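Local structure of CS1 fimbrial subunit A (Escherichia coli, 4HJI) at residues T24-P36 with I55-V68. The protein forms the polar fimbriae, filaments on the bacterial surface that enable enterotoxigenic Escherichia coli to colonize the epithelium of specific host organs. Sequence-based numbering, arbitrary orientation.
Sequences TVDLLQSDGSALP and INTVVHTNDSDKGV
Asp26 and His60 face each other as an antiparallel hydrogen-bonded pair, Asp26 N to His60 O and His60 N to Asp26 O both spanning 2.9 Å. Leu28 and Val58 repeat the exchange, so four bonds join strands 25-29 and 55-61. One more at each end, Asn62 N to Thr24 O and Ser30 N to Asn56 O, carries the pairing into the flanking loops, six in all. Both end bonds are bent, but Asn62 N lies nearly in line with the Thr24 carbonyl whereas Ser30 N stands above the carbonyl plane of Asn56.

On the side of the sheet bearing Val25, Leu27 and Val59, apolar branches interlock: Val25 CG2 meets Val68 CG1 at 3.8 Å and Val59 CG1 at 3.9 Å, while Leu27 CD1 lies against Val59 CG2. Beyond the strand, Leu35 CD1 rests against both Thr57 CG2 and Ile55 CG2. On the other side, Leu28 CD2 sits over one face of the His60 imidazole in a CH-pi contact, 3.9 Å from the ring centroid, and Val58 CG2 lies at the ring's edge.

At the strand's exit Thr61 OG1, trans to the backbone N (chi1 -176°), accepts a nearly straight bond from Asp63 N (3.1 Å), closing an ST turn. A valine at Thr61 would probably leave Asp63 N without this acceptor and the start of the 63-66 turn less firmly fixed.

Phe94 of strand 87-94 packs on Leu27, Thr57 and Val59, and Leu154 of strand 144-156 also touches Leu27. Strand 25-29 thus pairs with one edge of 55-61, whose other edge hydrogen-bonds to strand 119-131, within the immunoglobulin-like beta sandwich of a chaperone-usher pilin.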
loop_
_atom_site.group_PDB
_atom_site.type_symbol
_atom_site.label_atom_id
_atom_site.label_comp_id
_atom_site.label_asym_id
_atom_site.label_seq_id
_atom_site.Cartn_x
_atom_site.Cartn_y
_atom_site.Cartn_z
ATOM N N THR A 24 17.502 2.695 -6.421
ATOM C CA THR A 24 18.149 3.536 -5.398
ATOM C C THR A 24 17.461 3.414 -4.027
ATOM O O THR A 24 18.082 3.613 -2.979
ATOM C CB THR A 24 18.173 5.028 -5.800
ATOM O OG1 THR A 24 16.870 5.453 -6.231
ATOM C CG2 THR A 24 19.166 5.266 -6.915
ATOM N N VAL A 25 16.177 3.093 -4.055
ATOM C CA VAL A 25 15.365 2.978 -2.848
ATOM C C VAL A 25 14.541 1.696 -2.942
ATOM O O VAL A 25 14.301 1.198 -4.036
ATOM C CB VAL A 25 14.434 4.206 -2.692
ATOM C CG1 VAL A 25 13.515 4.351 -3.891
ATOM C CG2 VAL A 25 13.618 4.112 -1.430
ATOM N N ASP A 26 14.106 1.150 -1.809
ATOM C CA ASP A 26 13.154 0.046 -1.835
ATOM C C ASP A 26 12.296 0.049 -0.592
ATOM O O ASP A 26 12.617 0.719 0.369
ATOM C CB ASP A 26 13.878 -1.296 -1.920
ATOM C CG ASP A 26 13.052 -2.366 -2.612
ATOM O OD1 ASP A 26 11.824 -2.185 -2.785
ATOM O OD2 ASP A 26 13.656 -3.406 -2.996
ATOM N N LEU A 27 11.194 -0.681 -0.663
ATOM C CA LEU A 27 10.298 -0.864 0.470
ATOM C C LEU A 27 10.215 -2.365 0.735
ATOM O O LEU A 27 9.733 -3.136 -0.109
ATOM C CB LEU A 27 8.919 -0.305 0.177
ATOM C CG LEU A 27 7.939 -0.293 1.354
ATOM C CD1 LEU A 27 8.340 0.726 2.423
ATOM C CD2 LEU A 27 6.572 0.072 0.806
ATOM N N LEU A 28 10.717 -2.763 1.887
ATOM C CA LEU A 28 10.784 -4.164 2.270
ATOM C C LEU A 28 9.947 -4.391 3.531
ATOM O O LEU A 28 9.571 -3.444 4.216
ATOM C CB LEU A 28 12.256 -4.534 2.505
ATOM C CG LEU A 28 13.135 -5.115 1.354
ATOM C CD1 LEU A 28 13.263 -4.224 0.144
ATOM C CD2 LEU A 28 14.520 -5.429 1.907
ATOM N N GLN A 29 9.659 -5.648 3.851
ATOM C CA GLN A 29 9.030 -5.943 5.150
ATOM C C GLN A 29 10.036 -5.685 6.242
ATOM O O GLN A 29 11.251 -5.668 6.007
ATOM C CB GLN A 29 8.562 -7.406 5.208
ATOM C CG GLN A 29 7.498 -7.727 4.159
ATOM C CD GLN A 29 6.908 -9.116 4.285
ATOM O OE1 GLN A 29 6.992 -9.954 3.366
ATOM N NE2 GLN A 29 6.353 -9.394 5.442
ATOM N N SER A 30 9.547 -5.569 7.471
ATOM C CA SER A 30 10.422 -5.226 8.588
ATOM C C SER A 30 11.452 -6.306 8.923
ATOM O O SER A 30 12.442 -6.006 9.576
ATOM C CB SER A 30 9.594 -4.887 9.829
ATOM O OG SER A 30 8.781 -5.989 10.174
ATOM N N ASP A 31 11.231 -7.540 8.460
ATOM C CA ASP A 31 12.208 -8.619 8.622
ATOM C C ASP A 31 13.190 -8.726 7.453
ATOM O O ASP A 31 14.009 -9.628 7.415
ATOM C CB ASP A 31 11.523 -9.982 8.869
ATOM C CG ASP A 31 10.711 -10.475 7.681
ATOM O OD1 ASP A 31 10.659 -9.783 6.641
ATOM O OD2 ASP A 31 10.109 -11.578 7.804
ATOM N N GLY A 32 13.103 -7.806 6.500
ATOM C CA GLY A 32 14.053 -7.791 5.398
ATOM C C GLY A 32 13.568 -8.549 4.177
ATOM O O GLY A 32 14.214 -8.495 3.131
ATOM N N SER A 33 12.422 -9.213 4.294
ATOM C CA SER A 33 11.821 -9.900 3.158
ATOM C C SER A 33 11.098 -8.948 2.215
ATOM O O SER A 33 10.633 -7.864 2.602
ATOM C CB SER A 33 10.879 -11.019 3.619
ATOM O OG SER A 33 9.749 -10.533 4.286
ATOM N N ALA A 34 11.017 -9.369 0.954
ATOM C CA ALA A 34 10.259 -8.625 -0.041
ATOM C C ALA A 34 8.826 -8.352 0.420
ATOM O O ALA A 34 8.224 -9.128 1.149
ATOM C CB ALA A 34 10.232 -9.355 -1.366
ATOM N N LEU A 35 8.304 -7.223 -0.026
ATOM C CA LEU A 35 6.936 -6.887 0.241
ATOM C C LEU A 35 6.032 -7.980 -0.355
ATOM O O LEU A 35 6.348 -8.536 -1.425
ATOM C CB LEU A 35 6.635 -5.522 -0.380
ATOM C CG LEU A 35 5.526 -4.740 0.230
ATOM C CD1 LEU A 35 5.806 -4.381 1.689
ATOM C CD2 LEU A 35 5.343 -3.459 -0.583
ATOM N N PRO A 36 4.939 -8.341 0.334
ATOM C CA PRO A 36 4.029 -9.307 -0.305
ATOM C C PRO A 36 3.490 -8.785 -1.631
ATOM O O PRO A 36 3.260 -7.591 -1.772
ATOM C CB PRO A 36 2.897 -9.472 0.701
ATOM C CG PRO A 36 3.436 -8.928 1.980
ATOM C CD PRO A 36 4.452 -7.901 1.651
ATOM N N ILE A 55 0.890 -3.972 7.136
ATOM C CA ILE A 55 2.177 -4.573 6.798
ATOM C C ILE A 55 3.249 -3.685 7.447
ATOM O O ILE A 55 3.310 -2.475 7.172
ATOM C CB ILE A 55 2.404 -4.630 5.267
ATOM C CG1 ILE A 55 1.287 -5.413 4.553
ATOM C CG2 ILE A 55 3.751 -5.246 4.924
ATOM C CD1 ILE A 55 1.343 -5.401 3.051
ATOM N N ASN A 56 4.051 -4.270 8.332
ATOM C CA ASN A 56 5.218 -3.618 8.897
ATOM C C ASN A 56 6.333 -3.603 7.856
ATOM O O ASN A 56 6.707 -4.654 7.338
ATOM C CB ASN A 56 5.653 -4.347 10.179
ATOM C CG ASN A 56 4.575 -4.321 11.241
ATOM O OD1 ASN A 56 4.007 -5.363 11.626
ATOM N ND2 ASN A 56 4.274 -3.137 11.726
ATOM N N THR A 57 6.846 -2.415 7.541
ATOM C CA THR A 57 7.817 -2.247 6.460
ATOM C C THR A 57 9.005 -1.408 6.901
ATOM O O THR A 57 8.973 -0.769 7.949
ATOM C CB THR A 57 7.189 -1.524 5.258
ATOM O OG1 THR A 57 6.908 -0.162 5.622
ATOM C CG2 THR A 57 5.906 -2.185 4.848
ATOM N N VAL A 58 10.052 -1.412 6.087
ATOM C CA VAL A 58 11.167 -0.496 6.240
ATOM C C VAL A 58 11.577 0.020 4.871
ATOM O O VAL A 58 11.455 -0.689 3.882
ATOM C CB VAL A 58 12.397 -1.132 6.927
ATOM C CG1 VAL A 58 12.094 -1.417 8.389
ATOM C CG2 VAL A 58 12.874 -2.387 6.191
ATOM N N VAL A 59 12.046 1.269 4.838
ATOM C CA VAL A 59 12.556 1.870 3.633
ATOM C C VAL A 59 14.069 1.684 3.587
ATOM O O VAL A 59 14.764 1.977 4.559
ATOM C CB VAL A 59 12.195 3.372 3.566
ATOM C CG1 VAL A 59 12.847 4.013 2.355
ATOM C CG2 VAL A 59 10.688 3.527 3.523
ATOM N N HIS A 60 14.565 1.170 2.452
ATOM C CA HIS A 60 15.993 1.086 2.180
ATOM C C HIS A 60 16.392 2.172 1.207
ATOM O O HIS A 60 15.700 2.395 0.229
ATOM C CB HIS A 60 16.345 -0.220 1.519
ATOM C CG HIS A 60 16.358 -1.377 2.441
ATOM N ND1 HIS A 60 17.401 -2.276 2.474
ATOM C CD2 HIS A 60 15.444 -1.819 3.335
ATOM C CE1 HIS A 60 17.146 -3.202 3.380
ATOM N NE2 HIS A 60 15.962 -2.957 3.906
ATOM N N THR A 61 17.496 2.848 1.477
ATOM C CA THR A 61 17.972 3.862 0.554
ATOM C C THR A 61 19.478 3.829 0.438
ATOM O O THR A 61 20.159 3.350 1.346
ATOM C CB THR A 61 17.502 5.263 1.000
ATOM O OG1 THR A 61 17.902 6.253 0.041
ATOM C CG2 THR A 61 18.053 5.628 2.399
ATOM N N ASN A 62 19.980 4.368 -0.674
ATOM C CA ASN A 62 21.410 4.612 -0.846
ATOM C C ASN A 62 21.837 6.037 -0.490
ATOM O O ASN A 62 22.994 6.388 -0.694
ATOM C CB ASN A 62 21.859 4.272 -2.275
ATOM C CG ASN A 62 21.409 5.292 -3.303
ATOM O OD1 ASN A 62 20.813 6.331 -2.975
ATOM N ND2 ASN A 62 21.693 4.999 -4.567
ATOM N N ASP A 63 20.905 6.842 0.023
ATOM C CA ASP A 63 21.222 8.178 0.524
ATOM C C ASP A 63 20.310 8.561 1.683
ATOM O O ASP A 63 19.141 8.933 1.499
ATOM C CB ASP A 63 21.154 9.227 -0.584
ATOM C CG ASP A 63 21.736 10.579 -0.154
ATOM O OD1 ASP A 63 22.019 10.790 1.050
ATOM O OD2 ASP A 63 21.921 11.445 -1.033
ATOM N N SER A 64 20.885 8.492 2.879
ATOM C CA SER A 64 20.178 8.757 4.120
ATOM C C SER A 64 19.880 10.246 4.355
ATOM O O SER A 64 19.129 10.587 5.272
ATOM C CB SER A 64 20.985 8.200 5.293
ATOM O OG SER A 64 20.483 8.688 6.522
ATOM N N ASP A 65 20.479 11.119 3.545
ATOM C CA ASP A 65 20.182 12.552 3.587
ATOM C C ASP A 65 18.892 12.882 2.854
ATOM O O ASP A 65 18.285 13.927 3.106
ATOM C CB ASP A 65 21.322 13.365 2.965
ATOM C CG ASP A 65 22.474 13.601 3.925
ATOM O OD1 ASP A 65 22.437 13.094 5.068
ATOM O OD2 ASP A 65 23.422 14.311 3.530
ATOM N N LYS A 66 18.506 12.011 1.929
ATOM C CA LYS A 66 17.274 12.173 1.161
ATOM C C LYS A 66 16.102 11.452 1.826
ATOM O O LYS A 66 16.267 10.421 2.502
ATOM C CB LYS A 66 17.450 11.646 -0.274
ATOM C CG LYS A 66 17.864 12.686 -1.305
ATOM C CD LYS A 66 19.162 13.360 -0.941
ATOM C CE LYS A 66 19.522 14.464 -1.920
ATOM N NZ LYS A 66 20.676 15.243 -1.408
ATOM N N GLY A 67 14.913 12.006 1.616
ATOM C CA GLY A 67 13.675 11.360 2.002
ATOM C C GLY A 67 13.158 10.511 0.860
ATOM O O GLY A 67 13.914 10.146 -0.060
ATOM N N VAL A 68 11.879 10.170 0.912
ATOM C CA VAL A 68 11.259 9.430 -0.185
ATOM C C VAL A 68 9.920 10.038 -0.540
ATOM O O VAL A 68 9.229 10.583 0.319
ATOM C CB VAL A 68 11.094 7.919 0.100
ATOM C CG1 VAL A 68 12.466 7.297 0.294
ATOM C CG2 VAL A 68 10.173 7.657 1.285
#